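Local coordinates for protein putative adenylate cyclase (Vibrio parahaemolyticus, PDB 2ACA) that is of unproven function but, as a CYTH-family relative of class IV adenylate cyclases, probably binds a triphosphate substrate such as ATP, at residues K20-F25 with I125-L130; F47-T50 with T54-Q57; K113-F118 with F136-I141. All coordinates share one frame; numbering follows the deposited sequence.

Interaction 1 (K20-F25 with I125-L130)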
loop_
_atom_site.group_PDB
_atom_site.type_symbol
_atom_site.label_atom_id
_atom_site.label_comp_id
_atom_site.label_asym_id
_atom_site.label_seq_id
_atom_site.Cartn_x
_atom_site.Cartn_y
_atom_site.Cartn_z
ATOM N N LYS A 20 -8.055 -6.107 33.702
ATOM C CA LYS A 20 -7.240 -6.099 34.903
ATOM C C LYS A 20 -6.591 -7.445 35.238
ATOM O O LYS A 20 -5.784 -7.516 36.156
ATOM C CB LYS A 20 -8.075 -5.587 36.080
ATOM C CG LYS A 20 -8.538 -4.137 35.894
ATOM C CD LYS A 20 -9.286 -3.594 37.111
ATOM C CE LYS A 20 -10.639 -4.272 37.299
ATOM N NZ LYS A 20 -11.397 -3.699 38.447
ATOM N N ASN A 21 -6.911 -8.501 34.490
ATOM C CA ASN A 21 -6.330 -9.816 34.760
ATOM C C ASN A 21 -6.017 -10.568 33.466
ATOM O O ASN A 21 -6.919 -11.046 32.775
ATOM C CB ASN A 21 -7.291 -10.625 35.634
ATOM C CG ASN A 21 -6.592 -11.711 36.426
ATOM O OD1 ASN A 21 -7.190 -12.328 37.307
ATOM N ND2 ASN A 21 -5.323 -11.953 36.116
ATOM N N HIS A 22 -4.736 -10.690 33.137
ATOM C CA HIS A 22 -4.352 -11.358 31.898
ATOM C C HIS A 22 -4.682 -12.841 31.866
ATOM O O HIS A 22 -5.601 -13.279 31.163
ATOM C CB HIS A 22 -2.854 -11.153 31.628
ATOM C CG HIS A 22 -2.383 -11.757 30.341
ATOM N ND1 HIS A 22 -2.242 -13.117 30.163
ATOM C CD2 HIS A 22 -2.036 -11.187 29.162
ATOM C CE1 HIS A 22 -1.828 -13.359 28.932
ATOM N NE2 HIS A 22 -1.695 -12.204 28.304
ATOM N N ASP A 23 -3.934 -13.614 32.635
ATOM C CA ASP A 23 -4.135 -15.046 32.645
ATOM C C ASP A 23 -5.574 -15.447 32.857
ATOM O O ASP A 23 -6.016 -16.486 32.370
ATOM C CB ASP A 23 -3.278 -15.694 33.711
ATOM C CG ASP A 23 -2.713 -17.004 33.251
ATOM O OD1 ASP A 23 -3.487 -17.977 33.111
ATOM O OD2 ASP A 23 -1.493 -17.062 33.003
ATOM N N ALA A 24 -6.290 -14.615 33.605
ATOM C CA ALA A 24 -7.691 -14.855 33.893
ATOM C C ALA A 24 -8.401 -14.769 32.561
ATOM O O ALA A 24 -9.096 -15.700 32.146
ATOM C CB ALA A 24 -8.218 -13.793 34.839
ATOM N N PHE A 25 -8.203 -13.636 31.894
ATOM C CA PHE A 25 -8.783 -13.393 30.587
ATOM C C PHE A 25 -8.311 -14.513 29.674
ATOM O O PHE A 25 -9.099 -15.096 28.933
ATOM C CB PHE A 25 -8.317 -12.029 30.045
ATOM C CG PHE A 25 -8.748 -11.749 28.626
ATOM C CD1 PHE A 25 -8.100 -12.358 27.553
ATOM C CD2 PHE A 25 -9.811 -10.885 28.362
ATOM C CE1 PHE A 25 -8.503 -12.113 26.239
ATOM C CE2 PHE A 25 -10.223 -10.633 27.050
ATOM C CZ PHE A 25 -9.564 -11.252 25.987
ATOM N N ILE A 125 -10.828 -10.859 18.717
ATOM C CA ILE A 125 -10.536 -10.507 20.093
ATOM C C ILE A 125 -9.091 -10.046 20.143
ATOM O O ILE A 125 -8.191 -10.806 19.800
ATOM C CB ILE A 125 -10.683 -11.702 21.050
ATOM C CG1 ILE A 125 -12.125 -12.218 21.048
ATOM C CG2 ILE A 125 -10.256 -11.279 22.450
ATOM C CD1 ILE A 125 -12.371 -13.334 22.054
ATOM N N THR A 126 -8.871 -8.804 20.557
ATOM C CA THR A 126 -7.523 -8.249 20.649
ATOM C C THR A 126 -7.108 -8.006 22.101
ATOM O O THR A 126 -7.837 -7.388 22.876
ATOM C CB THR A 126 -7.419 -6.909 19.862
ATOM O OG1 THR A 126 -7.687 -7.153 18.477
ATOM C CG2 THR A 126 -6.020 -6.304 19.980
ATOM N N LEU A 127 -5.930 -8.492 22.463
ATOM C CA LEU A 127 -5.421 -8.296 23.813
ATOM C C LEU A 127 -4.114 -7.499 23.702
ATOM O O LEU A 127 -3.147 -7.956 23.096
ATOM C CB LEU A 127 -5.187 -9.652 24.495
ATOM C CG LEU A 127 -4.665 -9.603 25.934
ATOM C CD1 LEU A 127 -5.683 -8.891 26.806
ATOM C CD2 LEU A 127 -4.415 -11.012 26.470
ATOM N N ASP A 128 -4.096 -6.304 24.287
ATOM C CA ASP A 128 -2.932 -5.429 24.230
ATOM C C ASP A 128 -2.321 -5.138 25.587
ATOM O O ASP A 128 -2.998 -5.198 26.616
ATOM C CB ASP A 128 -3.320 -4.092 23.593
ATOM C CG ASP A 128 -3.747 -4.234 22.156
ATOM O OD1 ASP A 128 -4.402 -3.303 21.641
ATOM O OD2 ASP A 128 -3.423 -5.270 21.540
ATOM N N PHE A 129 -1.039 -4.801 25.585
ATOM C CA PHE A 129 -0.350 -4.450 26.814
ATOM C C PHE A 129 0.521 -3.221 26.627
ATOM O O PHE A 129 1.574 -3.276 25.975
ATOM C CB PHE A 129 0.538 -5.586 27.315
ATOM C CG PHE A 129 1.463 -5.171 28.429
ATOM C CD1 PHE A 129 0.952 -4.774 29.662
ATOM C CD2 PHE A 129 2.841 -5.140 28.231
ATOM C CE1 PHE A 129 1.799 -4.351 30.681
ATOM C CE2 PHE A 129 3.694 -4.722 29.238
ATOM C CZ PHE A 129 3.173 -4.325 30.467
ATOM N N LEU A 130 0.090 -2.108 27.194
ATOM C CA LEU A 130 0.885 -0.908 27.096
ATOM C C LEU A 130 1.704 -0.817 28.362
ATOM O O LEU A 130 1.164 -0.675 29.466
ATOM C CB LEU A 130 0.002 0.319 26.957
ATOM C CG LEU A 130 0.019 1.033 25.617
ATOM C CD1 LEU A 130 -0.564 0.145 24.530
ATOM C CD2 LEU A 130 -0.783 2.311 25.770
#
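Ile125 opens the contact by sending its CG2 methyl to the rim of the Phe25 ring. The methyl lies close to the ring plane and meets the outermost carbon: CG2 of Ile125 is 3.6 Å from CZ of Phe25. The side chains run past one another in opposite directions, Phe25 coming from the first turn of helix 22-30 and Ile125 from the strand. Phe163 borders both residues and stacks on the Phe25 ring.

Two residues on, Leu127 again faces the helix and divides its methyls between two rings. CD1 sits over one face of Phe25, 4.2 Å above the plane and displaced toward the rim. The other methyl lies obliquely against the imidazole of His22, with Leu127 CD2 3.5 Å from His22 NE2, and also comes within 4.1 Å of Phe25 CD1. Leu127 has CG opposite its backbone N (chi1 -179°), which carries the branch toward the helix; the turn about the next bond (chi2 62°) then sets CD1 over Phe25 and CD2 against His22. No residue after Leu127 touches the helix segment. The His22 ring also meets the ring of His135.

Asn21 is the N-cap, and both contacting residues lie in the first turn after it. Phe25, Ile125 and Leu127 form a buried, apolar contact with the partly exposed imidazole as its more polar margin, so dispersion and burial probably hold the start of the helix against the antiparallel sheet.

Interaction 2 (F47-T50 with T54-Q57)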
loop_
_atom_site.group_PDB
_atom_site.type_symbol
_atom_site.label_atom_id
_atom_site.label_comp_id
_atom_site.label_asym_id
_atom_site.label_seq_id
_atom_site.Cartn_x
_atom_site.Cartn_y
_atom_site.Cartn_z
ATOM N N PHE A 47 1.449 7.360 12.929
ATOM C CA PHE A 47 0.311 8.167 12.498
ATOM C C PHE A 47 0.810 9.334 11.648
ATOM O O PHE A 47 1.794 9.989 12.002
ATOM C CB PHE A 47 -0.466 8.707 13.701
ATOM C CG PHE A 47 -1.078 7.639 14.555
ATOM C CD1 PHE A 47 -0.274 6.738 15.251
ATOM C CD2 PHE A 47 -2.464 7.516 14.646
ATOM C CE1 PHE A 47 -0.845 5.724 16.025
ATOM C CE2 PHE A 47 -3.045 6.511 15.414
ATOM C CZ PHE A 47 -2.233 5.612 16.105
ATOM N N TYR A 48 0.116 9.601 10.545
ATOM C CA TYR A 48 0.498 10.688 9.643
ATOM C C TYR A 48 -0.564 11.749 9.438
ATOM O O TYR A 48 -1.760 11.508 9.615
ATOM C CB TYR A 48 0.857 10.147 8.261
ATOM C CG TYR A 48 2.091 9.301 8.217
ATOM C CD1 TYR A 48 2.067 7.982 8.650
ATOM C CD2 TYR A 48 3.288 9.816 7.732
ATOM C CE1 TYR A 48 3.202 7.199 8.602
ATOM C CE2 TYR A 48 4.431 9.037 7.679
ATOM C CZ TYR A 48 4.379 7.733 8.116
ATOM O OH TYR A 48 5.502 6.957 8.078
ATOM N N ASP A 49 -0.099 12.927 9.035
ATOM C CA ASP A 49 -0.974 14.048 8.730
ATOM C C ASP A 49 -0.151 15.156 8.067
ATOM O O ASP A 49 1.076 15.126 8.092
ATOM C CB ASP A 49 -1.660 14.585 9.992
ATOM C CG ASP A 49 -2.999 15.254 9.682
ATOM O OD1 ASP A 49 -3.190 15.675 8.518
ATOM O OD2 ASP A 49 -3.856 15.363 10.589
ATOM N N THR A 50 -0.831 16.124 7.468
ATOM C CA THR A 50 -0.151 17.229 6.809
ATOM C C THR A 50 0.286 18.246 7.860
ATOM O O THR A 50 -0.012 18.095 9.050
ATOM C CB THR A 50 -1.082 17.929 5.811
ATOM O OG1 THR A 50 -2.166 18.540 6.519
ATOM C CG2 THR A 50 -1.648 16.924 4.812
ATOM N N THR A 54 -4.677 18.543 8.609
ATOM C CA THR A 54 -5.931 18.446 7.861
ATOM C C THR A 54 -6.770 17.196 8.146
ATOM O O THR A 54 -7.988 17.283 8.330
ATOM C CB THR A 54 -5.626 18.536 6.357
ATOM O OG1 THR A 54 -5.000 19.798 6.099
ATOM C CG2 THR A 54 -6.897 18.405 5.520
ATOM N N LEU A 55 -6.128 16.036 8.168
ATOM C CA LEU A 55 -6.838 14.805 8.451
ATOM C C LEU A 55 -7.430 14.813 9.870
ATOM O O LEU A 55 -8.562 14.376 10.082
ATOM C CB LEU A 55 -5.899 13.614 8.276
ATOM C CG LEU A 55 -5.446 13.413 6.827
ATOM C CD1 LEU A 55 -4.428 12.297 6.760
ATOM C CD2 LEU A 55 -6.654 13.103 5.959
ATOM N N THR A 56 -6.669 15.321 10.834
ATOM C CA THR A 56 -7.138 15.368 12.211
ATOM C C THR A 56 -8.340 16.306 12.373
ATOM O O THR A 56 -9.257 16.016 13.134
ATOM C CB THR A 56 -6.004 15.799 13.169
ATOM O OG1 THR A 56 -4.889 14.913 13.010
ATOM C CG2 THR A 56 -6.468 15.723 14.618
ATOM N N GLN A 57 -8.343 17.416 11.643
ATOM C CA GLN A 57 -9.443 18.375 11.722
ATOM C C GLN A 57 -10.721 17.804 11.122
ATOM O O GLN A 57 -11.824 18.203 11.489
ATOM C CB GLN A 57 -9.078 19.659 10.981
ATOM C CG GLN A 57 -7.817 20.323 11.478
ATOM C CD GLN A 57 -7.372 21.446 10.564
ATOM O OE1 GLN A 57 -6.332 22.074 10.786
ATOM N NE2 GLN A 57 -8.156 21.702 9.522
#
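Asp49 turns its carboxylate end-on to the single turn 54-57, with each oxygen taking a different helix residue. OD1 accepts from the backbone N of Leu55 at 3.0 Å, on its syn side and 18° out of the carboxylate plane. OD2 takes the N of Thr56 at 2.8 Å, also syn, and is approached nearly along its C-O axis by the Thr56 hydroxyl, OG1 to OD2 being 2.7 Å.

These three bonds fix the rotation of the group. On its anti side, OD1 additionally receives the backbone N of Thr50 in an unusually short bond of 2.6 Å, bent to 141°. Asp49 reaches the helix with CG opposite its own N (chi1 -153°), while the Leu55 side chain slides past it in the opposite sense, its CB 3.4 Å from Asp49 OD1.

Thr50 and Thr54 cross at a slant. The Thr50 hydroxyl sits between its own backbone N and carbonyl carbon. Its main partner is Gln52 NE2; OG1 also accepts the N of Thr54 in a fairly straight but long bond of 3.3 Å.

The carboxylate charge would probably suit these N-terminal amides, although one turn gives only a modest dipole. A side chain of the preceding strand, rather than the N-cap residue itself, thus caps the first amides of the helix in the connection between the neighbouring antiparallel strands 35-49 and 61-68.

Interaction 3 (K113-F118 with F136-I141). With PO4 (phosphate ion), chain D.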
loop_
_atom_site.group_PDB
_atom_site.type_symbol
_atom_site.label_atom_id
_atom_site.label_comp_id
_atom_site.label_asym_id
_atom_site.label_seq_id
_atom_site.Cartn_x
_atom_site.Cartn_y
_atom_site.Cartn_z
ATOM N N LYS A 113 3.538 -1.427 21.103
ATOM C CA LYS A 113 2.701 -2.119 22.073
ATOM C C LYS A 113 2.826 -3.595 21.745
ATOM O O LYS A 113 3.196 -3.952 20.624
ATOM C CB LYS A 113 1.234 -1.681 21.937
ATOM C CG LYS A 113 0.501 -2.382 20.801
ATOM C CD LYS A 113 -0.513 -1.503 20.074
ATOM C CE LYS A 113 -1.779 -1.276 20.868
ATOM N NZ LYS A 113 -1.558 -0.273 21.928
ATOM N N ILE A 114 2.544 -4.446 22.727
ATOM C CA ILE A 114 2.603 -5.884 22.528
ATOM C C ILE A 114 1.157 -6.283 22.281
ATOM O O ILE A 114 0.268 -5.912 23.048
ATOM C CB ILE A 114 3.168 -6.599 23.780
ATOM C CG1 ILE A 114 4.557 -6.042 24.106
ATOM C CG2 ILE A 114 3.269 -8.095 23.536
ATOM C CD1 ILE A 114 5.588 -6.210 22.984
ATOM N N ARG A 115 0.911 -7.025 21.211
ATOM C CA ARG A 115 -0.456 -7.399 20.889
ATOM C C ARG A 115 -0.694 -8.867 20.541
ATOM O O ARG A 115 0.206 -9.575 20.084
ATOM C CB ARG A 115 -0.962 -6.498 19.749
ATOM C CG ARG A 115 -2.178 -7.021 18.988
ATOM C CD ARG A 115 -2.727 -5.973 18.028
ATOM N NE ARG A 115 -3.376 -4.900 18.764
ATOM C CZ ARG A 115 -4.051 -3.900 18.216
ATOM N NH1 ARG A 115 -4.168 -3.815 16.897
ATOM N NH2 ARG A 115 -4.644 -3.002 18.998
ATOM N N SER A 116 -1.928 -9.305 20.781
ATOM C CA SER A 116 -2.369 -10.659 20.483
ATOM C C SER A 116 -3.763 -10.552 19.885
ATOM O O SER A 116 -4.599 -9.789 20.374
ATOM C CB SER A 116 -2.434 -11.517 21.752
ATOM O OG SER A 116 -1.145 -11.837 22.234
ATOM N N ILE A 117 -4.007 -11.305 18.821
ATOM C CA ILE A 117 -5.310 -11.292 18.181
ATOM C C ILE A 117 -5.828 -12.720 18.014
ATOM O O ILE A 117 -5.109 -13.598 17.529
ATOM C CB ILE A 117 -5.244 -10.599 16.805
ATOM C CG1 ILE A 117 -4.729 -9.165 16.976
ATOM C CG2 ILE A 117 -6.630 -10.588 16.157
ATOM C CD1 ILE A 117 -4.831 -8.296 15.715
ATOM N N PHE A 118 -7.075 -12.945 18.433
ATOM C CA PHE A 118 -7.699 -14.260 18.333
ATOM C C PHE A 118 -9.011 -14.188 17.577
ATOM O O PHE A 118 -9.623 -13.129 17.473
ATOM C CB PHE A 118 -7.975 -14.842 19.716
ATOM C CG PHE A 118 -6.790 -14.838 20.621
ATOM C CD1 PHE A 118 -6.545 -13.757 21.457
ATOM C CD2 PHE A 118 -5.914 -15.914 20.643
ATOM C CE1 PHE A 118 -5.447 -13.745 22.298
ATOM C CE2 PHE A 118 -4.809 -15.911 21.483
ATOM C CZ PHE A 118 -4.576 -14.824 22.314
ATOM N N PHE A 136 -5.388 -4.046 27.756
ATOM C CA PHE A 136 -6.624 -3.608 27.112
ATOM C C PHE A 136 -7.135 -4.729 26.212
ATOM O O PHE A 136 -6.360 -5.582 25.777
ATOM C CB PHE A 136 -6.343 -2.357 26.281
ATOM C CG PHE A 136 -5.980 -1.154 27.097
ATOM C CD1 PHE A 136 -6.966 -0.277 27.532
ATOM C CD2 PHE A 136 -4.657 -0.890 27.427
ATOM C CE1 PHE A 136 -6.650 0.854 28.286
ATOM C CE2 PHE A 136 -4.324 0.237 28.182
ATOM C CZ PHE A 136 -5.332 1.113 28.612
ATOM N N ALA A 137 -8.434 -4.734 25.940
ATOM C CA ALA A 137 -9.022 -5.749 25.075
ATOM C C ALA A 137 -9.998 -5.114 24.094
ATOM O O ALA A 137 -10.734 -4.189 24.443
ATOM C CB ALA A 137 -9.733 -6.810 25.903
ATOM N N GLU A 138 -9.996 -5.608 22.859
ATOM C CA GLU A 138 -10.893 -5.083 21.843
ATOM C C GLU A 138 -11.677 -6.231 21.245
ATOM O O GLU A 138 -11.120 -7.290 20.976
ATOM C CB GLU A 138 -10.113 -4.381 20.727
ATOM C CG GLU A 138 -9.141 -3.323 21.204
ATOM C CD GLU A 138 -8.482 -2.571 20.057
ATOM O OE1 GLU A 138 -8.034 -3.222 19.089
ATOM O OE2 GLU A 138 -8.405 -1.327 20.126
ATOM N N PHE A 139 -12.974 -6.014 21.054
ATOM C CA PHE A 139 -13.849 -7.006 20.457
ATOM C C PHE A 139 -14.424 -6.316 19.243
ATOM O O PHE A 139 -14.907 -5.189 19.345
ATOM C CB PHE A 139 -14.960 -7.404 21.434
ATOM C CG PHE A 139 -14.454 -8.082 22.672
ATOM C CD1 PHE A 139 -13.860 -7.348 23.686
ATOM C CD2 PHE A 139 -14.522 -9.465 22.801
ATOM C CE1 PHE A 139 -13.335 -7.981 24.818
ATOM C CE2 PHE A 139 -14.000 -10.105 23.929
ATOM C CZ PHE A 139 -13.406 -9.358 24.937
ATOM N N ALA A 140 -14.373 -6.967 18.088
ATOM C CA ALA A 140 -14.880 -6.321 16.888
ATOM C C ALA A 140 -15.237 -7.266 15.748
ATOM O O ALA A 140 -14.932 -8.457 15.780
ATOM C CB ALA A 140 -13.858 -5.290 16.393
ATOM N N ILE A 141 -15.881 -6.696 14.738
ATOM C CA ILE A 141 -16.286 -7.418 13.545
ATOM C C ILE A 141 -16.423 -6.392 12.432
ATOM O O ILE A 141 -17.085 -5.369 12.613
ATOM C CB ILE A 141 -17.647 -8.123 13.744
ATOM C CG1 ILE A 141 -18.188 -8.612 12.399
ATOM C CG2 ILE A 141 -18.641 -7.172 14.386
ATOM C CD1 ILE A 141 -17.310 -9.640 11.720
HETATM P P PO4 D . -7.172 -1.314 16.021
HETATM O O1 PO4 D . -6.476 -0.278 16.828
HETATM O O2 PO4 D . -8.643 -1.159 16.172
HETATM O O3 PO4 D . -6.766 -2.661 16.490
HETATM O O4 PO4 D . -6.804 -1.159 14.591
#
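Arg115 reaches across the sheet to Glu138, carrying its guanidinium over the intervening strand. From CB the chain runs extended through CG and CD, then bends at chi3 (-71°), which lays the head along the sheet rather than straight out from it. NE passes the methyl CG2 of Thr126.

At the tip the two nitrogens share phosphate O3 and differ in their other partners. NH1 gives O3 a weak hydrogen bond at 2.9 Å and forms a salt bridge with Glu43. NH2 has its strongest partner in Asp128 OD1, a salt bridge; it also bonds O3 weakly and lies 3.4 Å from Glu138 OE1. That last salt bridge is one of charge alone, because OE1 stands well out of the guanidinium plane and no N-H points at it; the two groups are turned 47° apart.

Lys16 makes a long, weak ion pair with Glu138 OE2, and the like-charged Glu14 lies near OE1. Arg65 bonds the same phosphate, probably from the crystallisation liquor, whose site is consistent with the basic, triphosphate-binding tunnel of CYTH relatives. In the antiparallel sheet, strand 123-130 separates strands 106-120 and 134-143, with strands 35-49 and 11-19 flanking the trio.

Overall arrangement
After strand 11-19, the start of helix 22-30 opens interaction 1, which closes some hundred residues later on strand 123-130. Within that long loop lies interaction 2, a tight closure joining the end of strand 35-49 to helix 54-57; its centre is about 30 Å from that of interaction 1, on the opposite side of the chain's centre. Interaction 3 opens on strand 106-120, before interaction 1 has closed, and ends on strand 134-143, so these two cross along the chain. They touch through strand 123-130, their centres about 8 Å apart. Together they place helix 22-30 against the sheet, join strand 35-49 to the short helix after it, and link strands 106-120 and 134-143 across strand 123-130.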